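Local coordinates for nitroreductase (Desulfitobacterium hafniense, PDB 3PXV) that binds FMN as its cofactor and, as a member of the nitroreductase family, probably carries out flavin-dependent redox reactions, at the interface of chains A and B. Residues are numbered along the deposited sequence; one frame, centred on the assembly and turned at random. Chains: chain A/B, Nitroreductase.

Both contacts belong to the same two-fold interface between chains A and B, and the centres of their C-alpha atoms lie about 20 Å apart. They have no residue in common. In contact 1 the C-terminal strand 185-188 of chain B lies against helix 26-36 of chain A, so a chain end reaches over its partner. In contact 2 helices 106-126 of both chains meet, and both chains contribute FMN-pocket residues, so the cofactor site is built across the dimer interface. The stretch 38-40 follows helix 26-36 closely in sequence; by the two-fold symmetry, neighbouring stretches of each chain serve a copy of each contact.

Contact 1: the interface of chains A and B. Residues chain A 29-30, 33-34; chain B 185, 187.
The phenol oxygen OH of B:Tyr187 meets the side-chain amide oxygen OE1 of A:Gln30 in a hydrogen bond of 2.5 Å donated by the tyrosine. The two side chains cross at about a right angle, and the amide plane is turned 35° from the ring plane. OE1 sits at the edge of the ring, in its plane, as suits a phenol donor; seen from the amide, OH stands above the carbonyl plane by 38° and so misses the lone-pair direction. A:Gln30 reaches this position with CG anti to the backbone N (chi1 -176°) and a bend at chi2, which turns the amide oxygen towards the tyrosine. The hydroxyl also lies near the foot of this side chain, OH being 3.4 Å from CA of A:Gln30. An alanine here would remove the amide and would probably leave the tyrosine hydroxyl without its acceptor and its ring freer to shift. Beside this polar pair, B:Ile185 brings both its branches to the small methyl of A:Ala33: CD1 of B:Ile185 lies 3.8 Å from CB of A:Ala33, and CG2 packs on the same methyl. A residue as short as alanine lets the isoleucine come close to the helix backbone, its CD1 being 3.5 Å from the carbonyl O of A:Ala33. Two alternate residues of strand 185-188 thus grip helix 26-36, one by a polar tip and one by branched carbon, and fasten the C-terminal end of one chain to the other subunit.

Contact 2: the interface of chains A and B. Residues chain A 13, 118, 133, 178; chain B 38-40, 115, 119.
The pyrrolidine ring of B:Pro40 and the selenomethionine A:Met133 form the apolar centre of this nitroreductase-family contact, at the subunit interface that also walls the FMN pocket. The methyl CE of A:Met133 lies 3.6 Å from CG of B:Pro40, the side chains meeting at about a right angle; the long unbranched chain, bent at chi2 and chi3, brings its terminal methyl to the proline ring. The same methyl points tip to tip at B:Ile115, though their modelled separation is too short to interpret. The other branch of B:Ile115, CG2, packs on CB of A:Gln118 at 3.8 Å. The guanidinium of A:Arg13, an FMN-binding residue, covers the proline from another side: CG of B:Pro40 lies over its centre, 3.7 Å from CZ of A:Arg13, so a flat cation rests on a compact aliphatic ring. Further out, A:Gln118 sets CG anti to the backbone N (chi1 173°) and bends at chi2, carrying NE2 to OG1 of B:Thr119 in a 2.9 Å hydrogen bond, tilted 28° from the amide plane. Threonine suits the spot because its hydroxyl OG1 also donates to the carbonyl O of B:Ile115 at 2.8 Å, consistent with OG1 accepting from the glutamine amide. At the rim, water 1 lies in the guanidinium plane, 2.9 Å from NE of A:Arg13, and bridges to the carbonyl O of B:Gln38. The imidazole edge of A:His178, another FMN-binding residue, faces the 38-39 backbone with N of B:Ala39 in the ring plane, and its CE1 packs 3.7 Å from CA of B:Gln38.

Contact 1: the interface of chains A and B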
loop_
_atom_site.group_PDB
_atom_site.type_symbol
_atom_site.label_atom_id
_atom_site.label_comp_id
_atom_site.label_asym_id
_atom_site.label_seq_id
_atom_site.Cartn_x
_atom_site.Cartn_y
_atom_site.Cartn_z
ATOM N N LEU A 29 -13.214 -15.625 0.328
ATOM C CA LEU A 29 -12.172 -15.340 -0.648
ATOM C C LEU A 29 -12.633 -14.281 -1.645
ATOM O O LEU A 29 -11.885 -13.367 -1.960
ATOM C CB LEU A 29 -11.737 -16.611 -1.393
ATOM C CG LEU A 29 -10.954 -17.612 -0.547
ATOM C CD1 LEU A 29 -10.655 -18.901 -1.334
ATOM C CD2 LEU A 29 -9.672 -16.942 -0.046
ATOM N N GLN A 30 -13.880 -14.397 -2.104
ATOM C CA GLN A 30 -14.415 -13.479 -3.092
ATOM C C GLN A 30 -14.549 -12.074 -2.527
ATOM O O GLN A 30 -14.362 -11.121 -3.254
ATOM C CB GLN A 30 -15.747 -13.985 -3.652
ATOM C CG GLN A 30 -16.329 -13.121 -4.772
ATOM C CD GLN A 30 -15.349 -12.903 -5.965
ATOM O OE1 GLN A 30 -14.677 -13.835 -6.418
ATOM N NE2 GLN A 30 -15.300 -11.668 -6.480
ATOM N N ALA A 33 -10.941 -10.635 -2.442
ATOM C CA ALA A 33 -10.580 -10.348 -3.837
ATOM C C ALA A 33 -11.283 -9.068 -4.369
ATOM O O ALA A 33 -10.668 -8.258 -5.045
ATOM C CB ALA A 33 -10.876 -11.561 -4.724
ATOM N N GLU A 34 -12.553 -8.875 -4.017
ATOM C CA GLU A 34 -13.333 -7.682 -4.419
ATOM C C GLU A 34 -12.793 -6.408 -3.766
ATOM O O GLU A 34 -12.780 -5.336 -4.393
ATOM C CB GLU A 34 -14.797 -7.866 -4.036
ATOM C CG GLU A 34 -15.713 -6.636 -4.197
ATOM C CD GLU A 34 -15.996 -6.267 -5.647
ATOM O OE1 GLU A 34 -15.838 -7.134 -6.537
ATOM O OE2 GLU A 34 -16.396 -5.116 -5.876
ATOM N N ILE B 185 -9.562 -10.354 -11.295
ATOM C CA ILE B 185 -9.523 -11.416 -10.296
ATOM C C ILE B 185 -9.676 -12.755 -10.992
ATOM O O ILE B 185 -10.662 -12.955 -11.708
ATOM C CB ILE B 185 -10.731 -11.359 -9.344
ATOM C CG1 ILE B 185 -10.710 -10.082 -8.502
ATOM C CG2 ILE B 185 -10.764 -12.617 -8.481
ATOM C CD1 ILE B 185 -12.065 -9.753 -7.862
ATOM N N TYR B 187 -8.893 -17.241 -10.306
ATOM C CA TYR B 187 -8.665 -18.264 -9.306
ATOM C C TYR B 187 -7.805 -19.397 -9.860
ATOM O O TYR B 187 -8.011 -19.823 -10.967
ATOM C CB TYR B 187 -9.999 -18.825 -8.867
ATOM C CG TYR B 187 -10.775 -17.901 -7.985
ATOM C CD1 TYR B 187 -11.451 -16.800 -8.506
ATOM C CD2 TYR B 187 -10.860 -18.140 -6.627
ATOM C CE1 TYR B 187 -12.166 -15.952 -7.684
ATOM C CE2 TYR B 187 -11.574 -17.291 -5.788
ATOM C CZ TYR B 187 -12.218 -16.210 -6.320
ATOM O OH TYR B 187 -12.911 -15.401 -5.468
#

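Contact 2: the interface of chains A and B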
loop_
_atom_site.group_PDB
_atom_site.type_symbol
_atom_site.label_atom_id
_atom_site.label_comp_id
_atom_site.label_asym_id
_atom_site.label_seq_id
_atom_site.Cartn_x
_atom_site.Cartn_y
_atom_site.Cartn_z
ATOM N N ARG A 13 -4.789 -5.954 13.042
ATOM C CA ARG A 13 -4.192 -6.780 11.993
ATOM C C ARG A 13 -2.749 -7.126 12.436
ATOM O O ARG A 13 -2.041 -6.273 12.968
ATOM C CB ARG A 13 -4.164 -6.037 10.650
ATOM C CG ARG A 13 -3.441 -6.777 9.482
ATOM C CD ARG A 13 -2.608 -5.796 8.656
ATOM N NE ARG A 13 -1.754 -5.025 9.580
ATOM C CZ ARG A 13 -0.616 -5.464 10.113
ATOM N NH1 ARG A 13 -0.143 -6.660 9.811
ATOM N NH2 ARG A 13 0.065 -4.695 10.951
ATOM N N GLN A 118 -2.351 -4.109 1.198
ATOM C CA GLN A 118 -2.848 -3.692 2.510
ATOM C C GLN A 118 -4.359 -3.748 2.486
ATOM O O GLN A 118 -4.944 -4.009 3.517
ATOM C CB GLN A 118 -2.332 -2.309 2.934
ATOM C CG GLN A 118 -2.941 -1.712 4.238
ATOM C CD GLN A 118 -2.521 -2.409 5.531
ATOM O OE1 GLN A 118 -2.085 -3.542 5.514
ATOM N NE2 GLN A 118 -2.691 -1.726 6.666
HETATM N N MSE A 133 1.620 -10.584 4.734
HETATM C CA MSE A 133 2.263 -10.212 3.515
HETATM C C MSE A 133 3.484 -11.135 3.317
HETATM O O MSE A 133 4.274 -11.375 4.238
HETATM C CB MSE A 133 2.655 -8.745 3.471
HETATM C CG MSE A 133 1.801 -7.935 2.502
HETATM SE SE MSE A 133 0.171 -7.288 3.196
HETATM C CE MSE A 133 1.015 -5.671 3.743
ATOM N N HIS A 178 3.058 -5.408 15.357
ATOM C CA HIS A 178 4.176 -4.553 15.754
ATOM C C HIS A 178 3.638 -3.419 16.656
ATOM O O HIS A 178 2.528 -2.920 16.451
ATOM C CB HIS A 178 4.909 -3.959 14.537
ATOM C CG HIS A 178 4.157 -2.867 13.827
ATOM N ND1 HIS A 178 3.203 -3.122 12.872
ATOM C CD2 HIS A 178 4.264 -1.516 13.895
ATOM C CE1 HIS A 178 2.743 -1.978 12.396
ATOM N NE2 HIS A 178 3.371 -0.986 12.998
ATOM N N GLN B 38 0.440 2.017 12.233
ATOM C CA GLN B 38 0.063 0.619 12.470
ATOM C C GLN B 38 0.181 -0.190 11.165
ATOM O O GLN B 38 -0.096 -1.402 11.127
ATOM C CB GLN B 38 -1.352 0.523 13.071
ATOM C CG GLN B 38 -1.466 1.116 14.481
ATOM C CD GLN B 38 -2.895 1.428 14.938
ATOM O OE1 GLN B 38 -3.813 1.620 14.133
ATOM N NE2 GLN B 38 -3.070 1.528 16.256
ATOM N N ALA B 39 0.611 0.487 10.102
ATOM C CA ALA B 39 0.824 -0.168 8.821
ATOM C C ALA B 39 1.968 -1.179 8.925
ATOM O O ALA B 39 2.966 -0.928 9.590
ATOM C CB ALA B 39 1.146 0.880 7.729
ATOM N N PRO B 40 1.822 -2.333 8.281
ATOM C CA PRO B 40 2.944 -3.249 8.286
ATOM C C PRO B 40 3.995 -2.818 7.265
ATOM O O PRO B 40 3.684 -2.111 6.310
ATOM C CB PRO B 40 2.321 -4.581 7.862
ATOM C CG PRO B 40 1.131 -4.202 7.058
ATOM C CD PRO B 40 0.625 -2.913 7.640
ATOM N N ILE B 115 1.483 0.791 1.292
ATOM C CA ILE B 115 0.760 0.147 2.374
ATOM C C ILE B 115 0.327 1.179 3.383
ATOM O O ILE B 115 -0.792 1.142 3.865
ATOM C CB ILE B 115 1.622 -0.888 3.063
ATOM C CG1 ILE B 115 1.791 -2.087 2.121
ATOM C CG2 ILE B 115 0.999 -1.293 4.409
ATOM C CD1 ILE B 115 2.637 -3.237 2.655
ATOM N N THR B 119 -3.494 2.817 4.255
ATOM C CA THR B 119 -3.985 2.780 5.635
ATOM C C THR B 119 -4.515 4.164 6.044
ATOM O O THR B 119 -5.582 4.282 6.666
ATOM C CB THR B 119 -2.914 2.337 6.572
ATOM O OG1 THR B 119 -2.425 1.066 6.137
ATOM C CG2 THR B 119 -3.461 2.238 7.999
HETATM O O HOH W 1 -2.477 -2.236 10.044
#